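PAN2-PAN3 deadenylation complex catalytic subunit pan2 (Neurospora crassa, PDB 4CZW) acts as the catalytic subunit of the PAN deadenylation complex, shortening mRNA poly(A) tails by exonucleolytic release of 5'-AMP. Local coordinates at residues E290-I295 / V301-G306; V538-G543 / I560-N565; R107-T112 / K135-F140. All blocks are in the same frame, centred on the assembly; numbering follows the deposited sequence.

Contact 1 of 3, residues E290-I295 / V301-G306; sequences EEIGII and VYCYEG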
loop_
_atom_site.group_PDB
_atom_site.type_symbol
_atom_site.label_atom_id
_atom_site.label_comp_id
_atom_site.label_asym_id
_atom_site.label_seq_id
_atom_site.Cartn_x
_atom_site.Cartn_y
_atom_site.Cartn_z
ATOM N N GLU A 290 24.327 -2.955 -5.545
ATOM C CA GLU A 290 23.282 -1.955 -5.370
ATOM C C GLU A 290 23.073 -1.175 -6.662
ATOM O O GLU A 290 22.192 -0.320 -6.750
ATOM C CB GLU A 290 23.626 -0.997 -4.229
ATOM C CG GLU A 290 24.874 -0.166 -4.472
ATOM C CD GLU A 290 24.943 1.055 -3.577
ATOM O OE1 GLU A 290 23.964 1.830 -3.550
ATOM O OE2 GLU A 290 25.976 1.239 -2.898
ATOM N N GLU A 291 23.888 -1.481 -7.666
ATOM C CA GLU A 291 23.840 -0.760 -8.930
ATOM C C GLU A 291 24.240 -1.656 -10.097
ATOM O O GLU A 291 25.299 -2.284 -10.074
ATOM C CB GLU A 291 24.750 0.468 -8.866
ATOM C CG GLU A 291 24.418 1.549 -9.876
ATOM C CD GLU A 291 25.215 2.817 -9.644
ATOM O OE1 GLU A 291 26.452 2.728 -9.508
ATOM O OE2 GLU A 291 24.601 3.903 -9.595
ATOM N N ILE A 292 23.384 -1.718 -11.112
ATOM C CA ILE A 292 23.665 -2.511 -12.305
ATOM C C ILE A 292 23.407 -1.712 -13.577
ATOM O O ILE A 292 22.634 -0.754 -13.576
ATOM C CB ILE A 292 22.816 -3.799 -12.351
ATOM C CG1 ILE A 292 21.324 -3.461 -12.317
ATOM C CG2 ILE A 292 23.180 -4.727 -11.206
ATOM C CD1 ILE A 292 20.421 -4.673 -12.378
ATOM N N GLY A 293 24.065 -2.113 -14.659
ATOM C CA GLY A 293 23.843 -1.508 -15.958
ATOM C C GLY A 293 23.489 -2.572 -16.976
ATOM O O GLY A 293 24.170 -3.593 -17.072
ATOM N N ILE A 294 22.422 -2.343 -17.736
ATOM C CA ILE A 294 21.942 -3.342 -18.685
ATOM C C ILE A 294 21.960 -2.839 -20.129
ATOM O O ILE A 294 21.492 -1.738 -20.424
ATOM C CB ILE A 294 20.515 -3.804 -18.328
ATOM C CG1 ILE A 294 20.470 -4.342 -16.895
ATOM C CG2 ILE A 294 20.039 -4.868 -19.304
ATOM C CD1 ILE A 294 19.108 -4.843 -16.464
ATOM N N ILE A 295 22.513 -3.658 -21.021
ATOM C CA ILE A 295 22.572 -3.341 -22.445
ATOM C C ILE A 295 21.656 -4.254 -23.258
ATOM O O ILE A 295 21.784 -5.474 -23.198
ATOM C CB ILE A 295 24.008 -3.468 -23.005
ATOM C CG1 ILE A 295 25.016 -2.737 -22.116
ATOM C CG2 ILE A 295 24.070 -2.937 -24.426
ATOM C CD1 ILE A 295 26.319 -2.414 -22.821
ATOM N N VAL A 301 20.700 -9.407 -24.009
ATOM C CA VAL A 301 20.819 -8.553 -22.836
ATOM C C VAL A 301 22.177 -8.733 -22.166
ATOM O O VAL A 301 22.612 -9.857 -21.921
ATOM C CB VAL A 301 19.697 -8.839 -21.816
ATOM C CG1 VAL A 301 20.068 -8.310 -20.441
ATOM C CG2 VAL A 301 18.385 -8.235 -22.290
ATOM N N TYR A 302 22.846 -7.619 -21.881
ATOM C CA TYR A 302 24.149 -7.654 -21.229
ATOM C C TYR A 302 24.137 -6.821 -19.952
ATOM O O TYR A 302 23.845 -5.627 -19.982
ATOM C CB TYR A 302 25.234 -7.152 -22.184
ATOM C CG TYR A 302 25.219 -7.843 -23.528
ATOM C CD1 TYR A 302 25.893 -9.042 -23.721
ATOM C CD2 TYR A 302 24.525 -7.301 -24.603
ATOM C CE1 TYR A 302 25.879 -9.679 -24.947
ATOM C CE2 TYR A 302 24.506 -7.931 -25.832
ATOM C CZ TYR A 302 25.184 -9.120 -25.999
ATOM O OH TYR A 302 25.169 -9.751 -27.222
ATOM N N CYS A 303 24.459 -7.457 -18.829
ATOM C CA CYS A 303 24.428 -6.784 -17.536
ATOM C C CYS A 303 25.827 -6.641 -16.941
ATOM O O CYS A 303 26.655 -7.544 -17.050
ATOM C CB CYS A 303 23.520 -7.541 -16.566
ATOM S SG CYS A 303 23.284 -6.722 -14.972
ATOM N N TYR A 304 26.082 -5.499 -16.308
ATOM C CA TYR A 304 27.386 -5.233 -15.710
ATOM C C TYR A 304 27.249 -4.679 -14.294
ATOM O O TYR A 304 26.244 -4.054 -13.955
ATOM C CB TYR A 304 28.185 -4.260 -16.578
ATOM C CG TYR A 304 28.301 -4.689 -18.022
ATOM C CD1 TYR A 304 29.248 -5.625 -18.415
ATOM C CD2 TYR A 304 27.461 -4.159 -18.993
ATOM C CE1 TYR A 304 29.357 -6.022 -19.735
ATOM C CE2 TYR A 304 27.563 -4.550 -20.314
ATOM C CZ TYR A 304 28.511 -5.480 -20.680
ATOM O OH TYR A 304 28.614 -5.871 -21.995
ATOM N N GLU A 305 28.269 -4.912 -13.474
ATOM C CA GLU A 305 28.259 -4.463 -12.087
ATOM C C GLU A 305 29.670 -4.139 -11.605
ATOM O O GLU A 305 30.654 -4.538 -12.228
ATOM C CB GLU A 305 27.631 -5.527 -11.186
ATOM C CG GLU A 305 28.446 -6.806 -11.086
ATOM C CD GLU A 305 27.746 -7.889 -10.289
ATOM O OE1 GLU A 305 26.693 -8.379 -10.747
ATOM O OE2 GLU A 305 28.247 -8.247 -9.203
ATOM N N GLY A 306 29.760 -3.413 -10.495
ATOM C CA GLY A 306 31.039 -3.078 -9.896
ATOM C C GLY A 306 31.916 -2.210 -10.777
ATOM O O GLY A 306 31.428 -1.317 -11.469
#
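I295 and Y304 meet diagonally across a beta hairpin, strands 291-297 and 300-305, in the pseudo-UCH domain of Pan2, the ubiquitin-hydrolase-like scaffold, predicted to be catalytically inactive. The two side chains cross at a slant. I295 arrives at the edge of the Y304 ring, with CG1 in the ring plane and CD1 3.5 Å from CE2. With CG anti to its carbonyl carbon (chi1 -53°), Y304 sends the ring along the hairpin toward I295, on the face where its direct partner G293 contributes no side chain. I295 lies directly opposite Y302 on this same face, CB against CB. H312 stacks on the Y304 ring, and K232 makes a cation-pi contact with that of Y302.

The reverse face carries I292, I294 and C303. Here I294 slants across V301, its CG2 3.6 Å from V301 CG1, while C303 SG touches both I292 CB and I294 CG1. Helix 227-235 packs on this side through L231, S228 and L235. Beneath the side chains, G293 pairs with Y304 and I295 with Y302 as hydrogen-bonded pairs, and the first includes a bond in which Y304 N donates its hydrogen to G293 O at 2.8 Å, in the carbonyl plane.

Contact 2 of 3, residues V538-G543 / I560-N565; sequences VLVNLG and IQVPRN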
loop_
_atom_site.group_PDB
_atom_site.type_symbol
_atom_site.label_atom_id
_atom_site.label_comp_id
_atom_site.label_asym_id
_atom_site.label_seq_id
_atom_site.Cartn_x
_atom_site.Cartn_y
_atom_site.Cartn_z
ATOM N N VAL A 538 -10.324 11.596 -0.247
ATOM C CA VAL A 538 -10.278 12.860 -0.973
ATOM C C VAL A 538 -10.304 14.035 0.001
ATOM O O VAL A 538 -9.528 14.982 -0.134
ATOM C CB VAL A 538 -11.453 12.984 -1.970
ATOM C CG1 VAL A 538 -11.610 14.420 -2.446
ATOM C CG2 VAL A 538 -11.246 12.051 -3.151
ATOM N N LEU A 539 -11.186 13.955 0.992
ATOM C CA LEU A 539 -11.335 15.012 1.988
ATOM C C LEU A 539 -10.049 15.239 2.780
ATOM O O LEU A 539 -9.742 16.368 3.164
ATOM C CB LEU A 539 -12.487 14.685 2.941
ATOM C CG LEU A 539 -13.891 14.742 2.336
ATOM C CD1 LEU A 539 -14.926 14.220 3.318
ATOM C CD2 LEU A 539 -14.228 16.160 1.899
ATOM N N VAL A 540 -9.299 14.168 3.018
ATOM C CA VAL A 540 -8.019 14.274 3.710
ATOM C C VAL A 540 -7.005 15.030 2.856
ATOM O O VAL A 540 -6.332 15.941 3.337
ATOM C CB VAL A 540 -7.450 12.888 4.071
ATOM C CG1 VAL A 540 -6.028 13.011 4.598
ATOM C CG2 VAL A 540 -8.340 12.199 5.091
ATOM N N ASN A 541 -6.910 14.653 1.584
ATOM C CA ASN A 541 -5.953 15.272 0.672
ATOM C C ASN A 541 -6.368 16.669 0.222
ATOM O O ASN A 541 -5.560 17.412 -0.334
ATOM C CB ASN A 541 -5.732 14.379 -0.550
ATOM C CG ASN A 541 -4.881 13.165 -0.236
ATOM O OD1 ASN A 541 -3.658 13.262 -0.126
ATOM N ND2 ASN A 541 -5.523 12.012 -0.091
ATOM N N LEU A 542 -7.625 17.027 0.459
ATOM C CA LEU A 542 -8.084 18.384 0.185
ATOM C C LEU A 542 -7.628 19.324 1.296
ATOM O O LEU A 542 -7.626 20.544 1.130
ATOM C CB LEU A 542 -9.606 18.429 0.034
ATOM C CG LEU A 542 -10.173 17.919 -1.293
ATOM C CD1 LEU A 542 -11.692 17.989 -1.297
ATOM C CD2 LEU A 542 -9.599 18.708 -2.458
ATOM N N GLY A 543 -7.240 18.743 2.428
ATOM C CA GLY A 543 -6.717 19.508 3.543
ATOM C C GLY A 543 -7.743 19.791 4.621
ATOM O O GLY A 543 -7.518 20.624 5.498
ATOM N N ILE A 560 -7.159 4.557 7.659
ATOM C CA ILE A 560 -6.674 5.781 7.039
ATOM C C ILE A 560 -5.765 6.532 8.013
ATOM O O ILE A 560 -5.837 6.325 9.226
ATOM C CB ILE A 560 -7.845 6.689 6.599
ATOM C CG1 ILE A 560 -7.396 7.676 5.518
ATOM C CG2 ILE A 560 -8.453 7.410 7.795
ATOM C CD1 ILE A 560 -8.518 8.518 4.963
ATOM N N GLN A 561 -4.898 7.383 7.474
ATOM C CA GLN A 561 -4.002 8.193 8.292
ATOM C C GLN A 561 -4.268 9.677 8.068
ATOM O O GLN A 561 -4.216 10.161 6.937
ATOM C CB GLN A 561 -2.541 7.863 7.983
ATOM C CG GLN A 561 -2.102 6.474 8.424
ATOM C CD GLN A 561 -1.840 6.385 9.916
ATOM O OE1 GLN A 561 -1.655 7.400 10.588
ATOM N NE2 GLN A 561 -1.821 5.166 10.441
ATOM N N VAL A 562 -4.557 10.394 9.149
ATOM C CA VAL A 562 -4.828 11.823 9.067
ATOM C C VAL A 562 -3.818 12.611 9.895
ATOM O O VAL A 562 -3.637 12.335 11.082
ATOM C CB VAL A 562 -6.255 12.158 9.549
ATOM C CG1 VAL A 562 -6.573 13.621 9.289
ATOM C CG2 VAL A 562 -7.273 11.259 8.865
ATOM N N PRO A 563 -3.149 13.591 9.265
ATOM C CA PRO A 563 -2.167 14.451 9.935
ATOM C C PRO A 563 -2.748 15.147 11.166
ATOM O O PRO A 563 -3.936 15.469 11.182
ATOM C CB PRO A 563 -1.797 15.469 8.854
ATOM C CG PRO A 563 -2.053 14.755 7.571
ATOM C CD PRO A 563 -3.257 13.898 7.827
ATOM N N ARG A 564 -1.911 15.372 12.175
ATOM C CA ARG A 564 -2.354 15.946 13.445
ATOM C C ARG A 564 -3.031 17.306 13.289
ATOM O O ARG A 564 -3.984 17.614 14.005
ATOM C CB ARG A 564 -1.172 16.073 14.409
ATOM C CG ARG A 564 -0.939 14.845 15.273
ATOM C CD ARG A 564 0.227 15.052 16.228
ATOM N NE ARG A 564 1.510 15.067 15.531
ATOM C CZ ARG A 564 2.275 13.995 15.357
ATOM N NH1 ARG A 564 1.888 12.818 15.830
ATOM N NH2 ARG A 564 3.428 14.098 14.711
ATOM N N ASN A 565 -2.543 18.115 12.355
ATOM C CA ASN A 565 -3.095 19.450 12.149
ATOM C C ASN A 565 -4.396 19.432 11.348
ATOM O O ASN A 565 -4.955 20.484 11.037
ATOM C CB ASN A 565 -2.067 20.355 11.461
ATOM C CG ASN A 565 -1.491 19.738 10.199
ATOM O OD1 ASN A 565 -2.080 18.835 9.604
ATOM N ND2 ASN A 565 -0.329 20.229 9.784
#
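V540, projecting from the last turn of helix 529-541, is the single bump that fills a shallow hollow lined by I560, V562 and P563. The hollow belongs to the extended loop that follows helix 551-558 in the exonuclease domain, and the two methyls of the valine divide it between them. CG2 touches two apolar tips, 3.7 Å from I560 CD1 and 4.0 Å from V562 CG2. CG1 is turned to the other end of the hollow, where the proline ring presents CD at 4.3 Å and the Q561 carbonyl oxygen lies alongside CG1. The fork is set by chi1 of 171°, which puts CG1 opposite the backbone N and leaves CG2 beside that nitrogen. V540 and I560 lie alongside each other, pointing opposite ways, whereas V562 meets the valine at a slant. The fit is therefore one of shape alone, a branched side chain received by three apolar neighbours.

Just beyond the bump the helix ends in a Schellman motif. G543 takes a positive phi (98°), and its N bonds back to V540 O, an oxygen that also accepts from Q566 NE2.

Around this joint the chain makes a beta-alpha-beta crossover, from strand 545-548 through helix 551-558 to the parallel strand 567-569. V540 also rests on F546 of the first strand, while V538, L539 and L542 turn to helix 412-415, and P563 touches E96 of the pseudo-UCH domain.

Contact 3 of 3, residues R107-T112 / K135-F140; sequences RALNHT and KNLTMF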
loop_
_atom_site.group_PDB
_atom_site.type_symbol
_atom_site.label_atom_id
_atom_site.label_comp_id
_atom_site.label_asym_id
_atom_site.label_seq_id
_atom_site.Cartn_x
_atom_site.Cartn_y
_atom_site.Cartn_z
ATOM N N ARG A 107 -8.044 -7.157 2.154
ATOM C CA ARG A 107 -9.431 -7.591 2.094
ATOM C C ARG A 107 -9.934 -7.515 0.657
ATOM O O ARG A 107 -10.669 -8.389 0.197
ATOM C CB ARG A 107 -10.295 -6.736 3.020
ATOM C CG ARG A 107 -11.738 -7.184 3.144
ATOM C CD ARG A 107 -12.454 -6.381 4.219
ATOM N NE ARG A 107 -11.912 -6.646 5.549
ATOM C CZ ARG A 107 -12.028 -5.819 6.584
ATOM N NH1 ARG A 107 -12.661 -4.661 6.443
ATOM N NH2 ARG A 107 -11.506 -6.144 7.759
ATOM N N ALA A 108 -9.521 -6.467 -0.050
ATOM C CA ALA A 108 -9.892 -6.283 -1.449
ATOM C C ALA A 108 -9.200 -7.310 -2.339
ATOM O O ALA A 108 -9.750 -7.733 -3.356
ATOM C CB ALA A 108 -9.554 -4.872 -1.905
ATOM N N LEU A 109 -7.987 -7.698 -1.952
ATOM C CA LEU A 109 -7.245 -8.737 -2.659
ATOM C C LEU A 109 -8.021 -10.047 -2.645
ATOM O O LEU A 109 -8.043 -10.784 -3.630
ATOM C CB LEU A 109 -5.866 -8.937 -2.029
ATOM C CG LEU A 109 -5.010 -10.077 -2.589
ATOM C CD1 LEU A 109 -4.492 -9.736 -3.977
ATOM C CD2 LEU A 109 -3.862 -10.408 -1.648
ATOM N N ASN A 110 -8.665 -10.319 -1.516
ATOM C CA ASN A 110 -9.447 -11.534 -1.334
ATOM C C ASN A 110 -10.668 -11.578 -2.251
ATOM O O ASN A 110 -11.235 -12.644 -2.493
ATOM C CB ASN A 110 -9.882 -11.658 0.128
ATOM C CG ASN A 110 -10.481 -13.013 0.448
ATOM O OD1 ASN A 110 -10.127 -14.022 -0.160
ATOM N ND2 ASN A 110 -11.397 -13.041 1.409
ATOM N N HIS A 111 -11.066 -10.416 -2.761
ATOM C CA HIS A 111 -12.231 -10.321 -3.633
ATOM C C HIS A 111 -11.833 -10.088 -5.089
ATOM O O HIS A 111 -12.688 -10.047 -5.973
ATOM C CB HIS A 111 -13.161 -9.200 -3.164
ATOM C CG HIS A 111 -13.720 -9.412 -1.792
ATOM N ND1 HIS A 111 -14.582 -10.444 -1.490
ATOM C CD2 HIS A 111 -13.546 -8.720 -0.641
ATOM C CE1 HIS A 111 -14.910 -10.382 -0.212
ATOM N NE2 HIS A 111 -14.295 -9.345 0.327
ATOM N N THR A 112 -10.535 -9.937 -5.334
ATOM C CA THR A 112 -10.031 -9.704 -6.684
ATOM C C THR A 112 -10.161 -10.968 -7.533
ATOM O O THR A 112 -10.043 -12.081 -7.021
ATOM C CB THR A 112 -8.556 -9.243 -6.661
ATOM O OG1 THR A 112 -8.401 -8.182 -5.710
ATOM C CG2 THR A 112 -8.116 -8.751 -8.034
ATOM N N LYS A 135 5.978 -14.263 -3.967
ATOM C CA LYS A 135 6.392 -14.410 -5.358
ATOM C C LYS A 135 5.186 -14.292 -6.272
ATOM O O LYS A 135 5.196 -13.537 -7.245
ATOM C CB LYS A 135 7.088 -15.752 -5.587
ATOM C CG LYS A 135 8.542 -15.782 -5.171
ATOM C CD LYS A 135 9.120 -17.178 -5.316
ATOM C CE LYS A 135 10.557 -17.229 -4.839
ATOM N NZ LYS A 135 11.094 -18.614 -4.885
ATOM N N ASN A 136 4.148 -15.053 -5.945
ATOM C CA ASN A 136 2.907 -15.038 -6.703
ATOM C C ASN A 136 2.240 -13.671 -6.656
ATOM O O ASN A 136 1.730 -13.188 -7.666
ATOM C CB ASN A 136 1.949 -16.109 -6.178
ATOM C CG ASN A 136 2.476 -17.515 -6.388
ATOM O OD1 ASN A 136 3.230 -17.774 -7.326
ATOM N ND2 ASN A 136 2.080 -18.434 -5.514
ATOM N N LEU A 137 2.256 -13.049 -5.481
ATOM C CA LEU A 137 1.636 -11.742 -5.300
ATOM C C LEU A 137 2.339 -10.670 -6.124
ATOM O O LEU A 137 1.690 -9.795 -6.696
ATOM C CB LEU A 137 1.640 -11.345 -3.824
ATOM C CG LEU A 137 0.993 -9.995 -3.514
ATOM C CD1 LEU A 137 -0.493 -10.019 -3.844
ATOM C CD2 LEU A 137 1.221 -9.622 -2.063
ATOM N N THR A 138 3.665 -10.744 -6.176
ATOM C CA THR A 138 4.459 -9.803 -6.957
ATOM C C THR A 138 4.062 -9.865 -8.428
ATOM O O THR A 138 3.924 -8.838 -9.091
ATOM C CB THR A 138 5.968 -10.084 -6.820
ATOM O OG1 THR A 138 6.330 -10.100 -5.434
ATOM C CG2 THR A 138 6.780 -9.018 -7.543
HETATM N N MSE A 139 3.869 -11.080 -8.927
HETATM C CA MSE A 139 3.423 -11.283 -10.299
HETATM C C MSE A 139 1.953 -10.905 -10.454
HETATM O O MSE A 139 1.556 -10.315 -11.459
HETATM C CB MSE A 139 3.649 -12.736 -10.726
HETATM C CG MSE A 139 5.115 -13.143 -10.776
HETATM SE SE MSE A 139 5.388 -14.986 -11.356
HETATM C CE MSE A 139 4.647 -15.922 -9.815
ATOM N N PHE A 140 1.152 -11.245 -9.447
ATOM C CA PHE A 140 -0.279 -10.959 -9.466
ATOM C C PHE A 140 -0.553 -9.458 -9.434
ATOM O O PHE A 140 -1.395 -8.957 -10.179
ATOM C CB PHE A 140 -0.975 -11.643 -8.287
ATOM C CG PHE A 140 -2.474 -11.529 -8.313
ATOM C CD1 PHE A 140 -3.231 -12.367 -9.114
ATOM C CD2 PHE A 140 -3.125 -10.593 -7.526
ATOM C CE1 PHE A 140 -4.610 -12.268 -9.138
ATOM C CE2 PHE A 140 -4.505 -10.490 -7.545
ATOM C CZ PHE A 140 -5.247 -11.329 -8.352
#
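L109, at the end of helix 103-109, reaches across to L137 and F140 of helix 130-149 in the pseudo-UCH domain. Its CB points toward that helix, and CG continues the reach because it stands opposite the backbone N (chi1 175°). At CG the chain forks. CD1 comes obliquely to the F140 ring, 3.6 Å from CE2, and also touches L137 CD1; CD2 meets the same L137 methyl at 4.0 Å. One leucine tip thus joins two side chains a helical turn apart.

T112, closing a type I turn that starts at L109, adds a second apolar contact. Its CG2 approaches the F140 ring at the edge, near the ring plane, 3.9 Å from CZ. Its hydroxyl turns back instead, donating from OG1 to A108 O at 2.8 Å, while H111 N reaches that oxygen from the opposite face of the carbonyl plane. With an alanine at T112 both arms are gone, which would probably leave A108 O with one fewer donor and open a gap beside F140 CZ. L81 of helix 81-94 touches L109, T112 and F140 alike. The chemistry is divided accordingly: the contact across the two segments is wholly apolar, and the threonine hydroxyl is spent on A108 O in its own segment.

The three contacts follow one another along the chain as 3, 1 and 2, the first two in the pseudo-UCH scaffold and the last in the exonuclease. Contacts 1 and 2 lie on opposite sides of the chain's centre, 41 Å apart between centres. Contact 3 sits between these extremes, its nearest atoms about 15 Å from contact 1 and about 11 Å from contact 2. Helix 81-94 runs near contacts 2 and 3: L81 packs in contact 3, and D90 bonds weakly to N541. The T112 side chain is about 11 Å from a zinc ion held by H70, C75, C80 and C83. In contact 2, I560 is about 8 Å, side chain to side chain, from D554, a probable ligand of a catalytic divalent metal ion.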